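Local coordinates for serine protease inhibitor 2 (PDB 3PZF), which inhibits serine proteases of the CLIPB family and so holds back phenoloxidase activation and melanization in mosquito hemolymph, at residues N107-F112 with N152-E157; A232-L237 with W274-N279; L237-N242 with L344-Y349. All blocks are in the same frame, centred on the assembly; numbering follows the deposited sequence. Where two conformers were deposited one is given.

Overall arrangement
Contact 1 comes first along the chain and joins helix 144-158 to strand 105-115 on a face of the large sheet A of the serpin fold. Contacts 2 and 3 follow; their segments alternate along the chain, both use strand 232-238 of sheet B and they share Leu237. Contact 2 ties that strand to the link between helix 266-274 and strand 277-295, and contact 3 ties its exit to the hinge (344-348), within segment 344-349. Centre to centre, contacts 2 and 3 lie about 18 Å apart and contacts 1 and 2 about 35 Å, on opposite sides of the chain's centre. Contact 3 thus links sheet B to the hinge, whose residues 345-346 pair with strand 177-188 of sheet A.

Contact 1 (N107-F112 with N152-E157); sequences NIATNF and NNWVSE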
loop_
_atom_site.group_PDB
_atom_site.type_symbol
_atom_site.label_atom_id
_atom_site.label_comp_id
_atom_site.label_asym_id
_atom_site.label_seq_id
_atom_site.Cartn_x
_atom_site.Cartn_y
_atom_site.Cartn_z
ATOM N N ASN A 107 -9.607 6.024 -0.665
ATOM C CA ASN A 107 -10.230 5.292 -1.780
ATOM C C ASN A 107 -9.251 4.304 -2.395
ATOM O O ASN A 107 -8.118 4.668 -2.727
ATOM C CB ASN A 107 -10.777 6.247 -2.847
ATOM C CG ASN A 107 -11.638 5.533 -3.882
ATOM O OD1 ASN A 107 -12.471 4.690 -3.535
ATOM N ND2 ASN A 107 -11.436 5.857 -5.155
ATOM N N ILE A 108 -9.685 3.049 -2.514
ATOM C CA ILE A 108 -8.941 2.037 -3.248
ATOM C C ILE A 108 -9.693 1.759 -4.555
ATOM O O ILE A 108 -10.892 1.455 -4.542
ATOM C CB ILE A 108 -8.831 0.753 -2.418
ATOM C CG1 ILE A 108 -7.984 1.006 -1.160
ATOM C CG2 ILE A 108 -8.234 -0.398 -3.231
ATOM C CD1 ILE A 108 -8.193 -0.138 -0.119
ATOM N N ALA A 109 -9.016 1.907 -5.686
ATOM C CA ALA A 109 -9.685 1.762 -6.978
ATOM C C ALA A 109 -8.961 0.728 -7.819
ATOM O O ALA A 109 -7.729 0.744 -7.920
ATOM C CB ALA A 109 -9.760 3.088 -7.703
ATOM N N THR A 110 -9.736 -0.157 -8.445
ATOM C CA THR A 110 -9.158 -1.273 -9.171
ATOM C C THR A 110 -9.988 -1.506 -10.430
ATOM O O THR A 110 -11.219 -1.540 -10.367
ATOM C CB THR A 110 -9.188 -2.579 -8.300
ATOM O OG1 THR A 110 -8.507 -2.376 -7.063
ATOM C CG2 THR A 110 -8.549 -3.771 -9.043
ATOM N N ASN A 111 -9.314 -1.665 -11.567
ATOM C CA ASN A 111 -9.978 -1.858 -12.858
ATOM C C ASN A 111 -9.201 -2.845 -13.728
ATOM O O ASN A 111 -7.991 -2.696 -13.891
ATOM C CB ASN A 111 -10.053 -0.506 -13.601
ATOM C CG ASN A 111 -11.147 -0.456 -14.665
ATOM O OD1 ASN A 111 -11.509 -1.468 -15.271
ATOM N ND2 ASN A 111 -11.654 0.753 -14.921
ATOM N N PHE A 112 -9.892 -3.821 -14.308
ATOM C CA PHE A 112 -9.341 -4.567 -15.437
ATOM C C PHE A 112 -9.695 -3.806 -16.719
ATOM O O PHE A 112 -10.859 -3.536 -16.969
ATOM C CB PHE A 112 -9.969 -5.938 -15.589
ATOM C CG PHE A 112 -9.634 -6.922 -14.499
ATOM C CD1 PHE A 112 -8.648 -7.881 -14.691
ATOM C CD2 PHE A 112 -10.381 -6.957 -13.328
ATOM C CE1 PHE A 112 -8.376 -8.818 -13.689
ATOM C CE2 PHE A 112 -10.130 -7.912 -12.354
ATOM C CZ PHE A 112 -9.131 -8.844 -12.543
ATOM N N ASN A 152 -5.292 6.600 -17.827
ATOM C CA ASN A 152 -4.763 7.698 -17.033
ATOM C C ASN A 152 -5.861 8.622 -16.515
ATOM O O ASN A 152 -5.804 9.067 -15.369
ATOM C CB ASN A 152 -3.680 8.451 -17.808
ATOM C CG ASN A 152 -2.441 7.601 -18.009
ATOM O OD1 ASN A 152 -2.159 6.712 -17.204
ATOM N ND2 ASN A 152 -1.708 7.857 -19.069
ATOM N N ASN A 153 -6.891 8.856 -17.318
ATOM C CA ASN A 153 -8.001 9.677 -16.860
ATOM C C ASN A 153 -8.768 8.955 -15.748
ATOM O O ASN A 153 -9.303 9.582 -14.849
ATOM C CB ASN A 153 -8.927 10.051 -18.024
ATOM C CG ASN A 153 -8.259 10.993 -19.024
ATOM O OD1 ASN A 153 -7.185 11.548 -18.758
ATOM N ND2 ASN A 153 -8.896 11.185 -20.176
ATOM N N TRP A 154 -8.799 7.626 -15.806
ATOM C CA TRP A 154 -9.455 6.838 -14.782
ATOM C C TRP A 154 -8.677 6.969 -13.472
ATOM O O TRP A 154 -9.262 7.104 -12.391
ATOM C CB TRP A 154 -9.551 5.375 -15.232
ATOM C CG TRP A 154 -10.137 4.456 -14.213
ATOM C CD1 TRP A 154 -11.461 4.145 -14.039
ATOM C CD2 TRP A 154 -9.416 3.722 -13.225
ATOM N NE1 TRP A 154 -11.605 3.270 -12.983
ATOM C CE2 TRP A 154 -10.363 2.985 -12.472
ATOM C CE3 TRP A 154 -8.061 3.612 -12.901
ATOM C CZ2 TRP A 154 -9.996 2.155 -11.430
ATOM C CZ3 TRP A 154 -7.698 2.778 -11.864
ATOM C CH2 TRP A 154 -8.659 2.068 -11.133
ATOM N N VAL A 155 -7.353 6.952 -13.569
ATOM C CA VAL A 155 -6.509 7.108 -12.375
ATOM C C VAL A 155 -6.787 8.462 -11.713
ATOM O O VAL A 155 -6.984 8.543 -10.491
ATOM C CB VAL A 155 -5.007 6.956 -12.725
ATOM C CG1 VAL A 155 -4.105 7.545 -11.617
ATOM C CG2 VAL A 155 -4.676 5.484 -12.982
ATOM N N SER A 156 -6.825 9.522 -12.516
ATOM C CA SER A 156 -7.060 10.870 -11.990
ATOM C C SER A 156 -8.426 10.975 -11.313
ATOM O O SER A 156 -8.554 11.465 -10.199
ATOM C CB SER A 156 -6.981 11.901 -13.114
ATOM O OG SER A 156 -7.129 13.209 -12.588
ATOM N N GLU A 157 -9.445 10.514 -12.017
ATOM C CA GLU A 157 -10.815 10.559 -11.549
ATOM C C GLU A 157 -11.001 9.834 -10.215
ATOM O O GLU A 157 -11.809 10.257 -9.391
ATOM C CB GLU A 157 -11.722 9.963 -12.637
ATOM C CG GLU A 157 -13.062 9.441 -12.163
ATOM C CD GLU A 157 -13.868 8.821 -13.293
ATOM O OE1 GLU A 157 -13.432 8.923 -14.462
ATOM O OE2 GLU A 157 -14.933 8.229 -13.012
#
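Trp154 lays its indole against Ala109 and Asn111 where helix 144-158, helix F of the serpin fold, rests on sheet A. Segment 152-157 runs nearly antiparallel to segment 107-112 (160°), their axes 9.8 Å apart. Tryptophan is long and flat enough to span this distance. With CG anti to the backbone N (chi1 176°), its ring is carried down from the helix to the strand.

The packing is tight round the indole. Asn111 CB sits over one face of its six-membered ring, 3.8 Å from the centroid and 27° off the normal, in a CH-pi contact. Phe113 meets the indole edge-to-face, and His158 also packs against it. Thr110, between the two contacting residues, turns its side chain to the other side of the strand, where Leu51 and Leu54 lie and OG1 hydrogen bonds to Asn181. Val155 points away from the strand into a buried place of its own, against Leu163 and Ile166.

The outer side of the helix is looser. Asn153 and Glu157 face solvent, as suits their polar ends, and Glu157 is poorly ordered.

Ala109 has little bulk, which lets the far rim of the indole come close to the backbone: Trp154 CH2 stands 3.7 Å from Ala109 CB and, near the ring plane, 3.7 Å from Thr110 N.

Contact 2 (A232-L237 with W274-N279); sequences AQILRL and WYMEEN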
loop_
_atom_site.group_PDB
_atom_site.type_symbol
_atom_site.label_atom_id
_atom_site.label_comp_id
_atom_site.label_asym_id
_atom_site.label_seq_id
_atom_site.Cartn_x
_atom_site.Cartn_y
_atom_site.Cartn_z
ATOM N N ALA A 232 15.527 -0.700 16.247
ATOM C CA ALA A 232 14.862 0.474 15.682
ATOM C C ALA A 232 13.856 1.052 16.651
ATOM O O ALA A 232 13.251 0.313 17.440
ATOM C CB ALA A 232 14.108 0.061 14.384
ATOM N N GLN A 233 13.638 2.360 16.560
ATOM C CA GLN A 233 12.558 2.993 17.297
ATOM C C GLN A 233 11.293 2.864 16.511
ATOM O O GLN A 233 11.307 2.912 15.270
ATOM C CB GLN A 233 12.868 4.465 17.538
ATOM C CG GLN A 233 13.964 4.702 18.621
ATOM C CD GLN A 233 14.434 6.145 18.573
ATOM O OE1 GLN A 233 15.016 6.575 17.566
ATOM N NE2 GLN A 233 14.154 6.908 19.641
ATOM N N ILE A 234 10.186 2.647 17.210
ATOM C CA ILE A 234 8.910 2.623 16.527
ATOM C C ILE A 234 7.977 3.650 17.140
ATOM O O ILE A 234 7.900 3.768 18.356
ATOM C CB ILE A 234 8.291 1.211 16.601
ATOM C CG1 ILE A 234 9.309 0.186 16.066
ATOM C CG2 ILE A 234 7.031 1.177 15.802
ATOM C CD1 ILE A 234 8.834 -1.263 16.110
ATOM N N LEU A 235 7.246 4.368 16.295
ATOM C CA LEU A 235 6.355 5.452 16.737
ATOM C C LEU A 235 5.009 5.356 16.034
ATOM O O LEU A 235 4.954 5.054 14.845
ATOM C CB LEU A 235 7.000 6.817 16.398
ATOM C CG LEU A 235 6.121 8.057 16.591
ATOM C CD1 LEU A 235 6.011 8.452 18.090
ATOM C CD2 LEU A 235 6.686 9.261 15.818
ATOM N N ARG A 236 3.935 5.673 16.752
ATOM C CA ARG A 236 2.592 5.694 16.175
ATOM C C ARG A 236 2.021 7.104 16.219
ATOM O O ARG A 236 1.911 7.678 17.307
ATOM C CB ARG A 236 1.670 4.755 17.003
ATOM C CG ARG A 236 0.178 4.856 16.633
ATOM C CD ARG A 236 -0.646 3.984 17.642
ATOM N NE ARG A 236 -2.090 4.054 17.445
ATOM C CZ ARG A 236 -2.888 4.930 18.034
ATOM N NH1 ARG A 236 -2.384 5.828 18.872
ATOM N NH2 ARG A 236 -4.204 4.876 17.823
ATOM N N LEU A 237 1.646 7.647 15.052
ATOM C CA LEU A 237 0.884 8.899 14.969
ATOM C C LEU A 237 -0.496 8.593 14.401
ATOM O O LEU A 237 -0.616 8.229 13.223
ATOM C CB LEU A 237 1.567 9.923 14.039
ATOM C CG LEU A 237 2.985 10.315 14.454
ATOM C CD1 LEU A 237 3.471 11.469 13.508
ATOM C CD2 LEU A 237 3.060 10.712 15.948
ATOM N N TRP A 274 3.677 -4.773 19.939
ATOM C CA TRP A 274 3.118 -5.162 21.236
ATOM C C TRP A 274 3.809 -4.451 22.371
ATOM O O TRP A 274 3.184 -4.068 23.361
ATOM C CB TRP A 274 3.263 -6.686 21.408
ATOM C CG TRP A 274 2.540 -7.291 22.598
ATOM C CD1 TRP A 274 3.091 -7.772 23.772
ATOM C CD2 TRP A 274 1.138 -7.520 22.691
ATOM N NE1 TRP A 274 2.088 -8.269 24.592
ATOM C CE2 TRP A 274 0.888 -8.139 23.936
ATOM C CE3 TRP A 274 0.065 -7.276 21.825
ATOM C CZ2 TRP A 274 -0.398 -8.482 24.352
ATOM C CZ3 TRP A 274 -1.206 -7.620 22.232
ATOM C CH2 TRP A 274 -1.428 -8.226 23.484
ATOM N N TYR A 275 5.116 -4.265 22.231
ATOM C CA TYR A 275 5.927 -3.591 23.243
ATOM C C TYR A 275 5.729 -2.070 23.329
ATOM O O TYR A 275 6.232 -1.423 24.246
ATOM C CB TYR A 275 7.395 -3.845 22.941
ATOM C CG TYR A 275 7.926 -5.162 23.441
ATOM C CD1 TYR A 275 7.072 -6.241 23.703
ATOM C CD2 TYR A 275 9.273 -5.332 23.675
ATOM C CE1 TYR A 275 7.560 -7.443 24.154
ATOM C CE2 TYR A 275 9.769 -6.531 24.147
ATOM C CZ TYR A 275 8.899 -7.582 24.387
ATOM O OH TYR A 275 9.403 -8.768 24.842
ATOM N N MET A 276 5.033 -1.472 22.376
ATOM C CA MET A 276 4.865 -0.026 22.418
ATOM C C MET A 276 3.901 0.371 23.516
ATOM O O MET A 276 2.888 -0.261 23.690
ATOM C CB MET A 276 4.351 0.493 21.059
ATOM C CG MET A 276 5.331 0.217 19.943
ATOM S SD MET A 276 4.625 0.594 18.302
ATOM C CE MET A 276 4.700 2.413 18.356
ATOM N N GLU A 277 4.203 1.438 24.240
ATOM C CA GLU A 277 3.234 1.992 25.165
ATOM C C GLU A 277 3.279 3.511 25.100
ATOM O O GLU A 277 4.218 4.093 24.567
ATOM C CB GLU A 277 3.509 1.498 26.600
ATOM C CG GLU A 277 4.904 1.799 27.099
ATOM C CD GLU A 277 5.179 1.169 28.471
ATOM O OE1 GLU A 277 4.230 0.607 29.073
ATOM O OE2 GLU A 277 6.339 1.231 28.937
ATOM N N GLU A 278 2.242 4.157 25.615
ATOM C CA GLU A 278 2.195 5.619 25.591
ATOM C C GLU A 278 3.326 6.230 26.398
ATOM O O GLU A 278 3.482 5.970 27.608
ATOM C CB GLU A 278 0.869 6.136 26.144
ATOM C CG GLU A 278 -0.299 6.021 25.202
ATOM C CD GLU A 278 -1.397 7.010 25.542
ATOM O OE1 GLU A 278 -1.131 7.947 26.336
ATOM O OE2 GLU A 278 -2.522 6.851 25.021
ATOM N N ASN A 279 4.091 7.086 25.729
ATOM C CA ASN A 279 5.230 7.774 26.341
ATOM C C ASN A 279 5.185 9.266 25.964
ATOM O O ASN A 279 4.580 9.638 24.950
ATOM C CB ASN A 279 6.542 7.219 25.772
ATOM C CG ASN A 279 6.965 5.904 26.396
ATOM O OD1 ASN A 279 6.666 4.808 25.879
ATOM N ND2 ASN A 279 7.723 6.003 27.479
#
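The flat groups that meet Met276 are the peptide units of Ile234-Leu235 and Leu235-Arg236. Its methyl CE stands above the plane of the second of these, near its rim, 3.8 Å from Leu235 C and 3.7 Å from Arg236 N, and above the plane of the first, with CE 3.5 Å from Ile234 O. The edges of these peptides are occupied by the hydrogen bonds of sheet B: Ile234 and Arg236 pair with Asp225 and Tyr223 of strand 211-227, and Leu235 pairs with Phe248 of strand 244-251.

Met276 stands between helix 266-274 and strand 277-295, at the place where the chain turns back past strand 232-238. Its side chain starts out extended but bends at the last torsion (chi3 75°), which swings CE in over the strand. The sulfur then meets the branch of Ile234 that lies anti to the backbone N, with SD 3.5 Å from Ile234 CG2, and the two side chains cross at about a right angle. Isoleucine suits this position because its branching at CB supplies a methyl close to the backbone for the sulfur, while the same side chain also packs on Ala272 and Leu273 of helix 266-274.

Arg236 adds only the root of its side chain, CB lying 4.1 Å from Met276 CE. Its extended chain takes the guanidinium onward to a salt bridge with Glu381, and Glu278 OE2 remains 6.2 Å from Arg236 NH1, not in contact.

No hydrogen bond joins the two segments. The cohesion probably rests largely on dispersion and the exclusion of water, for which a flexible, polarisable thioether is well fitted: it can mould itself to an isoleucine methyl and to the rim of a peptide alike.

Contact 3 (L237-N242 with L344-Y349); sequences LPYRGN and LGSEAY
Tyr239 reaches from just beyond strand 232-238, in sheet B, to Ser346 in the hinge of the serpin reactive loop, a region required for binding the peptidase. From CB the side chain leaves with CG anti to the carbonyl carbon (chi1 -66°), and this sends the ring across to the other segment. The ring is held by aromatic neighbours, stacked on Trp189 and edge-to-face with Phe185. Farther out, CE1 is 3.7 Å from Ser346 OG, with Gly345 CA lying farther off near the ring plane, and CZ is 3.6 Å from Ser346 OG.

Glycine suits position 345 for two reasons: the backbone conformation there would press a CB against the preceding carbonyl O, and Ala348 CB would crowd it as well. Next to it, Ser346 pairs through its backbone with Gly187, so this part of the hinge is joined to strand 177-188 of sheet A.

Serine offers a small partner that can both accept and donate at this buried spot, and Ser346 OG is also hydrogen bonded to Thr340 O. Tyr239 OH donates a hydrogen bond to Ser346 OG (2.8 Å), with a CZ-OH-OG angle of about 115°.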
loop_
_atom_site.group_PDB
_atom_site.type_symbol
_atom_site.label_atom_id
_atom_site.label_comp_id
_atom_site.label_asym_id
_atom_site.label_seq_id
_atom_site.Cartn_x
_atom_site.Cartn_y
_atom_site.Cartn_z
ATOM N N LEU A 237 1.646 7.647 15.052
ATOM C CA LEU A 237 0.884 8.899 14.969
ATOM C C LEU A 237 -0.496 8.593 14.401
ATOM O O LEU A 237 -0.616 8.229 13.223
ATOM C CB LEU A 237 1.567 9.923 14.039
ATOM C CG LEU A 237 2.985 10.315 14.454
ATOM C CD1 LEU A 237 3.471 11.469 13.508
ATOM C CD2 LEU A 237 3.060 10.712 15.948
ATOM N N PRO A 238 -1.530 8.725 15.228
ATOM C CA PRO A 238 -2.902 8.426 14.815
ATOM C C PRO A 238 -3.507 9.523 13.945
ATOM O O PRO A 238 -3.161 10.687 14.110
ATOM C CB PRO A 238 -3.649 8.369 16.148
ATOM C CG PRO A 238 -2.851 9.282 17.054
ATOM C CD PRO A 238 -1.444 9.007 16.677
ATOM N N TYR A 239 -4.409 9.145 13.040
ATOM C CA TYR A 239 -5.242 10.110 12.337
ATOM C C TYR A 239 -6.621 10.217 12.988
ATOM O O TYR A 239 -7.087 9.263 13.606
ATOM C CB TYR A 239 -5.440 9.674 10.877
ATOM C CG TYR A 239 -4.201 9.682 10.015
ATOM C CD1 TYR A 239 -3.768 10.851 9.386
ATOM C CD2 TYR A 239 -3.494 8.512 9.787
ATOM C CE1 TYR A 239 -2.646 10.848 8.566
ATOM C CE2 TYR A 239 -2.375 8.502 8.958
ATOM C CZ TYR A 239 -1.957 9.670 8.360
ATOM O OH TYR A 239 -0.845 9.660 7.539
ATOM N N ARG A 240 -7.305 11.345 12.809
ATOM C CA ARG A 240 -8.672 11.488 13.308
ATOM C C ARG A 240 -9.583 10.481 12.617
ATOM O O ARG A 240 -9.401 10.175 11.443
ATOM C CB ARG A 240 -9.194 12.904 13.062
ATOM C CG ARG A 240 -8.362 13.977 13.759
ATOM C CD ARG A 240 -9.048 15.323 13.802
ATOM N NE ARG A 240 -8.162 16.290 14.450
ATOM C CZ ARG A 240 -8.061 16.461 15.768
ATOM N NH1 ARG A 240 -8.812 15.742 16.603
ATOM N NH2 ARG A 240 -7.208 17.360 16.255
ATOM N N GLY A 241 -10.553 9.964 13.360
ATOM C CA GLY A 241 -11.496 9.004 12.813
ATOM C C GLY A 241 -11.568 7.696 13.589
ATOM O O GLY A 241 -12.410 6.845 13.290
ATOM N N ASN A 242 -10.684 7.543 14.569
ATOM C CA ASN A 242 -10.571 6.322 15.375
ATOM C C ASN A 242 -10.420 5.073 14.541
ATOM O O ASN A 242 -10.998 4.026 14.866
ATOM C CB ASN A 242 -11.783 6.153 16.295
ATOM C CG ASN A 242 -11.836 7.202 17.378
ATOM O OD1 ASN A 242 -12.861 7.854 17.571
ATOM N ND2 ASN A 242 -10.720 7.387 18.086
ATOM N N LEU A 344 -0.174 18.953 9.339
ATOM C CA LEU A 344 -1.582 18.755 9.621
ATOM C C LEU A 344 -2.027 17.335 9.348
ATOM O O LEU A 344 -3.068 16.913 9.863
ATOM C CB LEU A 344 -2.437 19.705 8.789
ATOM C CG LEU A 344 -2.094 21.181 8.993
ATOM C CD1 LEU A 344 -3.090 22.040 8.230
ATOM C CD2 LEU A 344 -2.090 21.527 10.487
ATOM N N GLY A 345 -1.282 16.594 8.531
ATOM C CA GLY A 345 -1.685 15.226 8.217
ATOM C C GLY A 345 -1.244 14.805 6.826
ATOM O O GLY A 345 -0.116 15.064 6.451
ATOM N N SER A 346 -2.127 14.162 6.066
ATOM C CA SER A 346 -1.795 13.693 4.724
ATOM C C SER A 346 -2.796 14.266 3.727
ATOM O O SER A 346 -4.001 14.068 3.871
ATOM C CB SER A 346 -1.813 12.165 4.682
ATOM O OG SER A 346 -0.796 11.638 5.515
ATOM N N GLU A 347 -2.294 14.993 2.737
ATOM C CA GLU A 347 -3.144 15.778 1.828
ATOM C C GLU A 347 -4.029 16.730 2.630
ATOM O O GLU A 347 -5.179 16.995 2.239
ATOM C CB GLU A 347 -4.055 14.881 0.963
ATOM C CG GLU A 347 -3.412 13.591 0.444
ATOM C CD GLU A 347 -2.241 13.855 -0.505
ATOM O OE1 GLU A 347 -1.496 12.899 -0.843
ATOM O OE2 GLU A 347 -2.082 15.021 -0.917
ATOM N N ALA A 348 -3.500 17.235 3.750
ATOM C CA ALA A 348 -4.249 18.084 4.672
ATOM C C ALA A 348 -3.719 19.506 4.612
ATOM O O ALA A 348 -2.512 19.717 4.742
ATOM C CB ALA A 348 -4.095 17.539 6.128
ATOM N N TYR A 349 -4.597 20.485 4.419
ATOM C CA TYR A 349 -4.155 21.889 4.429
ATOM C C TYR A 349 -5.045 22.757 5.307
ATOM O O TYR A 349 -4.942 23.982 5.290
ATOM C CB TYR A 349 -4.129 22.484 3.018
ATOM C CG TYR A 349 -3.767 21.512 1.935
ATOM C CD1 TYR A 349 -2.459 21.061 1.778
ATOM C CD2 TYR A 349 -4.737 21.043 1.060
ATOM C CE1 TYR A 349 -2.136 20.161 0.774
ATOM C CE2 TYR A 349 -4.424 20.153 0.060
ATOM C CZ TYR A 349 -3.127 19.716 -0.082
ATOM O OH TYR A 349 -2.837 18.825 -1.090
#